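Local coordinates for sister chromatid cohesion protein (Chaetomium thermophilum, PDB 5T8V), which probably loads cohesin onto chromatin, and is seen here as the helical-repeat C-terminal fragment of the longer Scc2 protein, at residues 484-489 against 590-595; 504-509 against 581-586; 538-543 against 567-572. One frame throughout, in Å; residues are numbered along the deposited sequence.

Contact 1 (484-489 against 590-595); sequences LFLSDL and PLQAKL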
loop_
_atom_site.group_PDB
_atom_site.type_symbol
_atom_site.label_atom_id
_atom_site.label_comp_id
_atom_site.label_asym_id
_atom_site.label_seq_id
_atom_site.Cartn_x
_atom_site.Cartn_y
_atom_site.Cartn_z
ATOM N N LEU A 484 10.558 -38.578 9.423
ATOM C CA LEU A 484 10.591 -38.652 7.966
ATOM C C LEU A 484 9.184 -38.572 7.387
ATOM O O LEU A 484 8.917 -37.777 6.475
ATOM C CB LEU A 484 11.287 -39.941 7.522
ATOM C CG LEU A 484 12.784 -40.066 7.821
ATOM C CD1 LEU A 484 13.290 -41.444 7.426
ATOM C CD2 LEU A 484 13.580 -38.991 7.105
ATOM N N PHE A 485 8.268 -39.391 7.908
ATOM C CA PHE A 485 6.891 -39.366 7.424
ATOM C C PHE A 485 6.305 -37.962 7.521
ATOM O O PHE A 485 5.720 -37.449 6.559
ATOM C CB PHE A 485 6.045 -40.360 8.218
ATOM C CG PHE A 485 4.611 -40.420 7.782
ATOM C CD1 PHE A 485 4.224 -41.251 6.747
ATOM C CD2 PHE A 485 3.649 -39.652 8.412
ATOM C CE1 PHE A 485 2.903 -41.311 6.345
ATOM C CE2 PHE A 485 2.330 -39.707 8.016
ATOM C CZ PHE A 485 1.956 -40.537 6.983
ATOM N N LEU A 486 6.464 -37.322 8.680
ATOM C CA LEU A 486 5.953 -35.970 8.861
ATOM C C LEU A 486 6.633 -34.982 7.928
ATOM O O LEU A 486 6.008 -34.007 7.505
ATOM C CB LEU A 486 6.144 -35.524 10.310
ATOM C CG LEU A 486 5.368 -36.280 11.387
ATOM C CD1 LEU A 486 5.806 -35.807 12.763
ATOM C CD2 LEU A 486 3.867 -36.101 11.209
ATOM N N SER A 487 7.909 -35.202 7.611
ATOM C CA SER A 487 8.623 -34.278 6.738
ATOM C C SER A 487 8.092 -34.360 5.313
ATOM O O SER A 487 7.806 -33.331 4.686
ATOM C CB SER A 487 10.122 -34.574 6.776
ATOM O OG SER A 487 10.843 -33.699 5.923
ATOM N N ASP A 488 7.950 -35.577 4.784
ATOM C CA ASP A 488 7.371 -35.729 3.453
ATOM C C ASP A 488 5.943 -35.203 3.421
ATOM O O ASP A 488 5.548 -34.498 2.482
ATOM C CB ASP A 488 7.415 -37.198 3.029
ATOM C CG ASP A 488 6.821 -37.428 1.652
ATOM O OD1 ASP A 488 7.448 -37.008 0.655
ATOM O OD2 ASP A 488 5.732 -38.034 1.565
ATOM N N LEU A 489 5.159 -35.515 4.454
ATOM C CA LEU A 489 3.770 -35.074 4.491
ATOM C C LEU A 489 3.676 -33.555 4.546
ATOM O O LEU A 489 2.791 -32.958 3.925
ATOM C CB LEU A 489 3.061 -35.703 5.688
ATOM C CG LEU A 489 1.560 -35.448 5.800
ATOM C CD1 LEU A 489 0.819 -36.039 4.612
ATOM C CD2 LEU A 489 1.041 -36.023 7.107
ATOM N N PRO A 590 7.543 -33.331 21.689
ATOM C CA PRO A 590 6.719 -32.130 21.482
ATOM C C PRO A 590 6.948 -31.488 20.128
ATOM O O PRO A 590 6.046 -30.825 19.599
ATOM C CB PRO A 590 7.140 -31.209 22.636
ATOM C CG PRO A 590 8.473 -31.709 23.067
ATOM C CD PRO A 590 8.450 -33.185 22.839
ATOM N N LEU A 591 8.131 -31.675 19.545
ATOM C CA LEU A 591 8.388 -31.170 18.202
ATOM C C LEU A 591 7.604 -31.968 17.167
ATOM O O LEU A 591 6.952 -31.394 16.286
ATOM C CB LEU A 591 9.888 -31.226 17.908
ATOM C CG LEU A 591 10.418 -30.263 16.849
ATOM C CD1 LEU A 591 10.362 -28.830 17.355
ATOM C CD2 LEU A 591 11.837 -30.644 16.461
ATOM N N GLN A 592 7.651 -33.299 17.262
ATOM C CA GLN A 592 6.878 -34.133 16.348
ATOM C C GLN A 592 5.385 -33.866 16.492
ATOM O O GLN A 592 4.650 -33.857 15.497
ATOM C CB GLN A 592 7.180 -35.608 16.604
ATOM C CG GLN A 592 8.557 -36.044 16.162
ATOM C CD GLN A 592 8.870 -37.470 16.565
ATOM O OE1 GLN A 592 8.348 -37.974 17.560
ATOM N NE2 GLN A 592 9.722 -38.130 15.790
ATOM N N ALA A 593 4.918 -33.649 17.722
ATOM C CA ALA A 593 3.502 -33.370 17.940
ATOM C C ALA A 593 3.115 -32.021 17.346
ATOM O O ALA A 593 2.098 -31.905 16.652
ATOM C CB ALA A 593 3.183 -33.411 19.434
ATOM N N LYS A 594 3.916 -30.987 17.610
ATOM C CA LYS A 594 3.621 -29.671 17.058
ATOM C C LYS A 594 3.611 -29.704 15.534
ATOM O O LYS A 594 2.710 -29.140 14.900
ATOM C CB LYS A 594 4.635 -28.650 17.575
ATOM C CG LYS A 594 4.568 -27.299 16.881
ATOM C CD LYS A 594 4.616 -26.154 17.872
ATOM C CE LYS A 594 3.293 -25.993 18.591
ATOM N NZ LYS A 594 3.153 -24.642 19.213
ATOM N N LEU A 595 4.597 -30.366 14.925
ATOM C CA LEU A 595 4.615 -30.468 13.468
ATOM C C LEU A 595 3.403 -31.235 12.960
ATOM O O LEU A 595 2.788 -30.845 11.962
ATOM C CB LEU A 595 5.908 -31.134 12.991
ATOM C CG LEU A 595 6.026 -31.373 11.482
ATOM C CD1 LEU A 595 5.782 -30.098 10.694
ATOM C CD2 LEU A 595 7.392 -31.936 11.150
#
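Leu486, on helix 481-494, carries the apolar part of this contact and touches both Leu595 and Gln592 of helix 590-602. With CG anti to its carbonyl carbon (chi1 -65°), its isobutyl group reaches across toward the partner helix, and two parts of it are used. The CB methylene of Leu486 lies 3.9 Å from Leu595 CD2, so one methyl of Leu595 rests near the root of the Leu486 side chain and not against its far end. Leu486 CA and Leu595 CA, 7.3 Å apart, are the nearest pair of CA atoms in these segments.

The outer branch of Leu486 goes to the backbone of the partner helix. Its CD1 sits 3.6 Å from the carbonyl oxygen Gln592 O and 4.1 Å from Gln592 CB, and the two side chains cross at about a right angle. That carbonyl is not left to the methyl alone, since it accepts a hydrogen bond from Ser596 OG one turn further on.

Both segments belong to the array of paired helices that makes up this HEAT-repeat protein, and the contact brings together two helices that are a hundred residues apart in sequence. All three touching residues are buried, and the two segments hide 158 Å² from each other.

No hydrogen bond joins the two segments directly, yet the amide of Gln592 is well held by residues just outside them. Gln592 NE2 bonds to Ser483 OG, just ahead of 484-489, while OE1 takes the backbone N of Ser589. These two bonds tie the amide to helix 481-494 on one side and to the start of its own helix on the other, which fixes how it is turned. Met473 of helix 446-474 also touches Leu595.

Contact 2 (504-509 against 581-586); sequences VAWTGP and TEYTYK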
loop_
_atom_site.group_PDB
_atom_site.type_symbol
_atom_site.label_atom_id
_atom_site.label_comp_id
_atom_site.label_asym_id
_atom_site.label_seq_id
_atom_site.Cartn_x
_atom_site.Cartn_y
_atom_site.Cartn_z
ATOM N N VAL A 504 -5.274 -38.995 7.416
ATOM C CA VAL A 504 -6.096 -39.761 8.344
ATOM C C VAL A 504 -5.483 -41.138 8.560
ATOM O O VAL A 504 -6.127 -42.034 9.117
ATOM C CB VAL A 504 -7.545 -39.875 7.832
ATOM C CG1 VAL A 504 -8.149 -38.490 7.640
ATOM C CG2 VAL A 504 -7.600 -40.674 6.532
ATOM N N ALA A 505 -4.237 -41.315 8.126
ATOM C CA ALA A 505 -3.576 -42.605 8.251
ATOM C C ALA A 505 -3.488 -43.026 9.714
ATOM O O ALA A 505 -3.410 -42.196 10.624
ATOM C CB ALA A 505 -2.178 -42.544 7.640
ATOM N N TRP A 506 -3.495 -44.343 9.930
ATOM C CA TRP A 506 -3.480 -44.884 11.286
ATOM C C TRP A 506 -2.220 -44.480 12.040
ATOM O O TRP A 506 -2.266 -44.282 13.260
ATOM C CB TRP A 506 -3.601 -46.407 11.232
ATOM C CG TRP A 506 -3.654 -47.058 12.571
ATOM C CD1 TRP A 506 -2.809 -48.011 13.053
ATOM C CD2 TRP A 506 -4.605 -46.800 13.609
ATOM N NE1 TRP A 506 -3.177 -48.368 14.328
ATOM C CE2 TRP A 506 -4.278 -47.637 14.692
ATOM C CE3 TRP A 506 -5.702 -45.943 13.726
ATOM C CZ2 TRP A 506 -5.008 -47.643 15.878
ATOM C CZ3 TRP A 506 -6.424 -45.950 14.899
ATOM C CH2 TRP A 506 -6.076 -46.793 15.962
ATOM N N THR A 507 -1.091 -44.357 11.344
ATOM C CA THR A 507 0.169 -43.957 11.959
ATOM C C THR A 507 0.577 -42.546 11.557
ATOM O O THR A 507 1.765 -42.210 11.605
ATOM C CB THR A 507 1.277 -44.943 11.591
ATOM O OG1 THR A 507 1.513 -44.896 10.178
ATOM C CG2 THR A 507 0.890 -46.358 11.989
ATOM N N GLY A 508 -0.386 -41.713 11.168
ATOM C CA GLY A 508 -0.102 -40.394 10.658
ATOM C C GLY A 508 -0.177 -39.311 11.717
ATOM O O GLY A 508 0.008 -39.564 12.913
ATOM N N PRO A 509 -0.456 -38.072 11.292
ATOM C CA PRO A 509 -0.393 -36.951 12.246
ATOM C C PRO A 509 -1.438 -37.017 13.345
ATOM O O PRO A 509 -1.126 -36.698 14.498
ATOM C CB PRO A 509 -0.581 -35.720 11.347
ATOM C CG PRO A 509 -1.280 -36.232 10.136
ATOM C CD PRO A 509 -0.768 -37.618 9.926
ATOM N N THR A 581 -5.661 -48.837 25.257
ATOM C CA THR A 581 -5.862 -50.186 25.777
ATOM C C THR A 581 -5.592 -51.247 24.714
ATOM O O THR A 581 -4.946 -52.260 24.998
ATOM C CB THR A 581 -7.288 -50.332 26.321
ATOM O OG1 THR A 581 -7.460 -49.472 27.454
ATOM C CG2 THR A 581 -7.580 -51.776 26.739
ATOM N N GLU A 582 -6.077 -51.034 23.491
ATOM C CA GLU A 582 -5.964 -52.039 22.442
ATOM C C GLU A 582 -4.681 -51.924 21.631
ATOM O O GLU A 582 -4.335 -52.870 20.913
ATOM C CB GLU A 582 -7.165 -51.946 21.493
ATOM C CG GLU A 582 -8.515 -52.224 22.148
ATOM C CD GLU A 582 -8.728 -53.691 22.476
ATOM O OE1 GLU A 582 -7.832 -54.310 23.088
ATOM O OE2 GLU A 582 -9.796 -54.230 22.113
ATOM N N TYR A 583 -3.970 -50.801 21.722
ATOM C CA TYR A 583 -2.736 -50.606 20.976
ATOM C C TYR A 583 -1.705 -49.931 21.867
ATOM O O TYR A 583 -2.030 -49.349 22.905
ATOM C CB TYR A 583 -2.955 -49.754 19.715
ATOM C CG TYR A 583 -3.992 -50.300 18.761
ATOM C CD1 TYR A 583 -5.333 -49.959 18.894
ATOM C CD2 TYR A 583 -3.632 -51.148 17.721
ATOM C CE1 TYR A 583 -6.285 -50.454 18.022
ATOM C CE2 TYR A 583 -4.578 -51.648 16.845
ATOM C CZ TYR A 583 -5.903 -51.297 17.000
ATOM O OH TYR A 583 -6.849 -51.791 16.130
ATOM N N THR A 584 -0.446 -50.025 21.445
ATOM C CA THR A 584 0.647 -49.275 22.043
ATOM C C THR A 584 1.459 -48.638 20.926
ATOM O O THR A 584 1.504 -49.148 19.803
ATOM C CB THR A 584 1.547 -50.161 22.918
ATOM O OG1 THR A 584 2.075 -51.239 22.136
ATOM C CG2 THR A 584 0.761 -50.723 24.096
ATOM N N TYR A 585 2.100 -47.515 21.243
ATOM C CA TYR A 585 2.730 -46.678 20.233
ATOM C C TYR A 585 4.009 -46.081 20.800
ATOM O O TYR A 585 4.216 -46.036 22.015
ATOM C CB TYR A 585 1.772 -45.571 19.776
ATOM C CG TYR A 585 2.191 -44.817 18.532
ATOM C CD1 TYR A 585 2.029 -45.375 17.270
ATOM C CD2 TYR A 585 2.719 -43.537 18.618
ATOM C CE1 TYR A 585 2.398 -44.684 16.130
ATOM C CE2 TYR A 585 3.088 -42.837 17.485
ATOM C CZ TYR A 585 2.926 -43.415 16.244
ATOM O OH TYR A 585 3.292 -42.721 15.115
ATOM N N LYS A 586 4.872 -45.623 19.896
ATOM C CA LYS A 586 6.117 -44.993 20.297
ATOM C C LYS A 586 5.835 -43.650 20.969
ATOM O O LYS A 586 4.732 -43.101 20.896
ATOM C CB LYS A 586 7.031 -44.801 19.089
ATOM C CG LYS A 586 7.412 -46.098 18.394
ATOM C CD LYS A 586 8.243 -45.842 17.149
ATOM C CE LYS A 586 8.659 -47.145 16.482
ATOM N NZ LYS A 586 9.477 -46.913 15.259
#
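Tyr583 and Trp506 meet as a T-shaped, edge-to-face pair: the six-membered indole ring points its edge at the phenol face, with centroids 5.1 Å apart and planes at 65°. The turn between helices 500-503 and 509-520 here meets the extended chain that follows helix 578-582. Following Tyr583 outward, CB heads toward segment 504-509, and CG, set anti to the carbonyl carbon (chi1 -57°), already lies 4.1 Å from Trp506 CZ2. The same indole carbon then serves nearly the whole ring. It stands 3.8 Å from Tyr583 CE1 and hovers 3.7 Å above the plane, over its centre, so that CD1, CE2 and CZ are all close to it. At the tip, OH runs on past the indole carbon.

Beside this pair, Tyr585 OH ends 3.9 Å from Thr507 O, a loose polar approach and not a hydrogen bond. Trp506 and Thr507 occupy the middle of a type I beta turn, closed by Gly508 N to Ala505 O, and Gly508 is the N-cap of helix 509-520. Replacing Tyr583 by an alanine would probably take away the ring face beneath Trp506 CZ2 and open a gap at that edge of the indole.

With no hydrogen bond between the segments, the rings meet by dispersion and quadrupole attraction, to which Arg511 and Arg568 add cation-pi attraction on Trp506.

Contact 3 (538-543 against 567-572); sequences SEWGSK and YRLREM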
loop_
_atom_site.group_PDB
_atom_site.type_symbol
_atom_site.label_atom_id
_atom_site.label_comp_id
_atom_site.label_asym_id
_atom_site.label_seq_id
_atom_site.Cartn_x
_atom_site.Cartn_y
_atom_site.Cartn_z
ATOM N N SER A 538 -12.830 -36.886 17.268
ATOM C CA SER A 538 -13.982 -36.677 16.398
ATOM C C SER A 538 -13.568 -36.010 15.090
ATOM O O SER A 538 -14.069 -36.372 14.019
ATOM C CB SER A 538 -15.047 -35.850 17.120
ATOM O OG SER A 538 -14.508 -34.644 17.626
ATOM N N GLU A 539 -12.646 -35.043 15.150
ATOM C CA GLU A 539 -12.126 -34.458 13.917
ATOM C C GLU A 539 -11.516 -35.525 13.016
ATOM O O GLU A 539 -11.719 -35.515 11.795
ATOM C CB GLU A 539 -11.087 -33.386 14.240
ATOM C CG GLU A 539 -11.673 -32.073 14.720
ATOM C CD GLU A 539 -10.623 -30.988 14.850
ATOM O OE1 GLU A 539 -9.414 -31.320 14.865
ATOM O OE2 GLU A 539 -11.005 -29.801 14.930
ATOM N N TRP A 540 -10.762 -36.452 13.605
ATOM C CA TRP A 540 -10.152 -37.534 12.840
ATOM C C TRP A 540 -11.217 -38.385 12.159
ATOM O O TRP A 540 -11.144 -38.645 10.952
ATOM C CB TRP A 540 -9.286 -38.384 13.772
ATOM C CG TRP A 540 -8.404 -39.384 13.089
ATOM C CD1 TRP A 540 -8.261 -39.579 11.747
ATOM C CD2 TRP A 540 -7.540 -40.333 13.727
ATOM N NE1 TRP A 540 -7.359 -40.591 11.509
ATOM C CE2 TRP A 540 -6.903 -41.069 12.710
ATOM C CE3 TRP A 540 -7.244 -40.629 15.059
ATOM C CZ2 TRP A 540 -5.988 -42.081 12.984
ATOM C CZ3 TRP A 540 -6.337 -41.635 15.329
ATOM C CH2 TRP A 540 -5.720 -42.348 14.298
ATOM N N GLY A 541 -12.219 -38.825 12.921
ATOM C CA GLY A 541 -13.291 -39.607 12.321
ATOM C C GLY A 541 -13.957 -38.885 11.165
ATOM O O GLY A 541 -14.154 -39.451 10.083
ATOM N N SER A 542 -14.308 -37.615 11.377
ATOM C CA SER A 542 -14.969 -36.852 10.327
ATOM C C SER A 542 -14.096 -36.747 9.086
ATOM O O SER A 542 -14.596 -36.848 7.961
ATOM C CB SER A 542 -15.331 -35.463 10.835
ATOM O OG SER A 542 -15.942 -34.699 9.812
ATOM N N LYS A 543 -12.791 -36.541 9.267
ATOM C CA LYS A 543 -11.911 -36.457 8.108
ATOM C C LYS A 543 -11.805 -37.795 7.391
ATOM O O LYS A 543 -11.695 -37.827 6.162
ATOM C CB LYS A 543 -10.530 -35.959 8.528
ATOM C CG LYS A 543 -10.497 -34.477 8.879
ATOM C CD LYS A 543 -10.733 -33.598 7.656
ATOM C CE LYS A 543 -10.788 -32.125 8.023
ATOM N NZ LYS A 543 -11.088 -31.273 6.834
ATOM N N TYR A 567 -13.997 -48.313 11.711
ATOM C CA TYR A 567 -14.294 -49.101 12.902
ATOM C C TYR A 567 -13.494 -48.599 14.099
ATOM O O TYR A 567 -14.057 -48.303 15.163
ATOM C CB TYR A 567 -13.997 -50.579 12.639
ATOM C CG TYR A 567 -14.092 -51.447 13.875
ATOM C CD1 TYR A 567 -15.312 -51.956 14.300
ATOM C CD2 TYR A 567 -12.959 -51.755 14.621
ATOM C CE1 TYR A 567 -15.403 -52.750 15.431
ATOM C CE2 TYR A 567 -13.040 -52.544 15.753
ATOM C CZ TYR A 567 -14.263 -53.039 16.154
ATOM O OH TYR A 567 -14.348 -53.828 17.281
ATOM N N ARG A 568 -12.173 -48.492 13.939
ATOM C CA ARG A 568 -11.313 -48.061 15.036
ATOM C C ARG A 568 -11.792 -46.743 15.626
ATOM O O ARG A 568 -12.016 -46.638 16.837
ATOM C CB ARG A 568 -9.870 -47.935 14.547
ATOM C CG ARG A 568 -9.246 -49.256 14.142
ATOM C CD ARG A 568 -7.937 -49.054 13.403
ATOM N NE ARG A 568 -7.428 -50.311 12.857
ATOM C CZ ARG A 568 -6.398 -50.407 12.023
ATOM N NH1 ARG A 568 -5.753 -49.318 11.624
ATOM N NH2 ARG A 568 -6.014 -51.597 11.584
ATOM N N LEU A 569 -11.953 -45.720 14.784
ATOM C CA LEU A 569 -12.349 -44.408 15.289
ATOM C C LEU A 569 -13.731 -44.440 15.927
ATOM O O LEU A 569 -13.988 -43.692 16.877
ATOM C CB LEU A 569 -12.306 -43.373 14.167
ATOM C CG LEU A 569 -10.989 -42.598 14.053
ATOM C CD1 LEU A 569 -10.784 -41.688 15.257
ATOM C CD2 LEU A 569 -9.806 -43.544 13.882
ATOM N N ARG A 570 -14.633 -45.286 15.426
ATOM C CA ARG A 570 -15.930 -45.433 16.078
ATOM C C ARG A 570 -15.756 -45.955 17.501
ATOM O O ARG A 570 -16.279 -45.373 18.463
ATOM C CB ARG A 570 -16.818 -46.365 15.254
ATOM C CG ARG A 570 -18.297 -46.310 15.613
ATOM C CD ARG A 570 -18.779 -47.635 16.180
ATOM N NE ARG A 570 -18.618 -48.732 15.229
ATOM C CZ ARG A 570 -18.790 -50.016 15.528
ATOM N NH1 ARG A 570 -19.127 -50.380 16.759
ATOM N NH2 ARG A 570 -18.623 -50.941 14.593
ATOM N N GLU A 571 -15.001 -47.049 17.656
ATOM C CA GLU A 571 -14.724 -47.573 18.991
ATOM C C GLU A 571 -14.047 -46.531 19.870
ATOM O O GLU A 571 -14.285 -46.488 21.082
ATOM C CB GLU A 571 -13.848 -48.823 18.893
ATOM C CG GLU A 571 -14.477 -49.988 18.139
ATOM C CD GLU A 571 -15.571 -50.684 18.930
ATOM O OE1 GLU A 571 -16.234 -50.021 19.754
ATOM O OE2 GLU A 571 -15.762 -51.903 18.732
ATOM N N MET A 572 -13.202 -45.684 19.280
ATOM C CA MET A 572 -12.504 -44.664 20.055
ATOM C C MET A 572 -13.463 -43.588 20.544
ATOM O O MET A 572 -13.366 -43.135 21.690
ATOM C CB MET A 572 -11.394 -44.043 19.211
ATOM C CG MET A 572 -9.998 -44.476 19.604
ATOM S SD MET A 572 -8.783 -44.023 18.353
ATOM C CE MET A 572 -9.106 -45.280 17.138
#
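The indole of Trp540 offers one face to Leu569, whose CD2 stands 3.9 Å from the centroid of the six-membered ring and only 8° off its normal. This is a CH-pi contact made almost straight down onto the benzo half. Tyr510 of helix 509-520 also stacks with the indole, and Arg511 and Leu514 of that helix touch it as well. The ring nitrogen NE1 is probably hydrogen-bonded to the carbonyl of Val504, which helps to set the rotation of the ring.

The other methyl of Leu569, CD1, lies nearer the root of the tryptophan. It is 3.7 Å from Trp540 CE3 and 3.8 Å from Trp540 CD2, with Trp540 CB close by, while Leu569 CD2 keeps to the middle of the benzo ring. CG of Trp540 is anti to its backbone N (chi1 -170°), and the indole crosses Leu569 at about a right angle.

Helices 527-550 and 556-574 follow each other closely in the chain and run roughly antiparallel here, forming a helical hairpin of the kind from which HEAT repeats are built. Their backbones come closest in these segments at Gly541, with Gly541 CA 5.7 Å from Leu569 CA. Having no side chain, the glycine presents bare backbone to the opposite helix, and Gly541 N comes within 4.0 Å of Leu569 CD1. A CB at this position would point at the partner helix and come 4.1 Å from Leu569 CB.

All three touching residues are buried, and no hydrogen bond crosses between the segments. On the far side of the second helix from Trp540, Arg570 bonds through NH2 to the carbonyl of Ile347. Arg568 NH2 forms a salt bridge with Glu350, while Met572 packs on Trp578 and Leu579 of helix 578-582.

How the contacts relate
Contact 2 sits between the other two, its centre 14 Å from that of contact 1 and 12 Å from that of contact 3; contacts 1 and 3 do not touch, their nearest atoms being about 10 Å apart. Along the chain they are nested, 3 inside 2 and 2 inside 1. The turn of 504-509 reaches both ways. Toward contact 1, Gly508 CA meets Phe485 CE2 at 3.7 Å, with Pro509 lying against Leu489. Toward contact 3, besides the probable bond from Val504 to the indole nitrogen, Trp506 CZ3 packs on Met572 CE at 3.6 Å. No ligand or active site takes part; the three together join neighbouring helices of the fold.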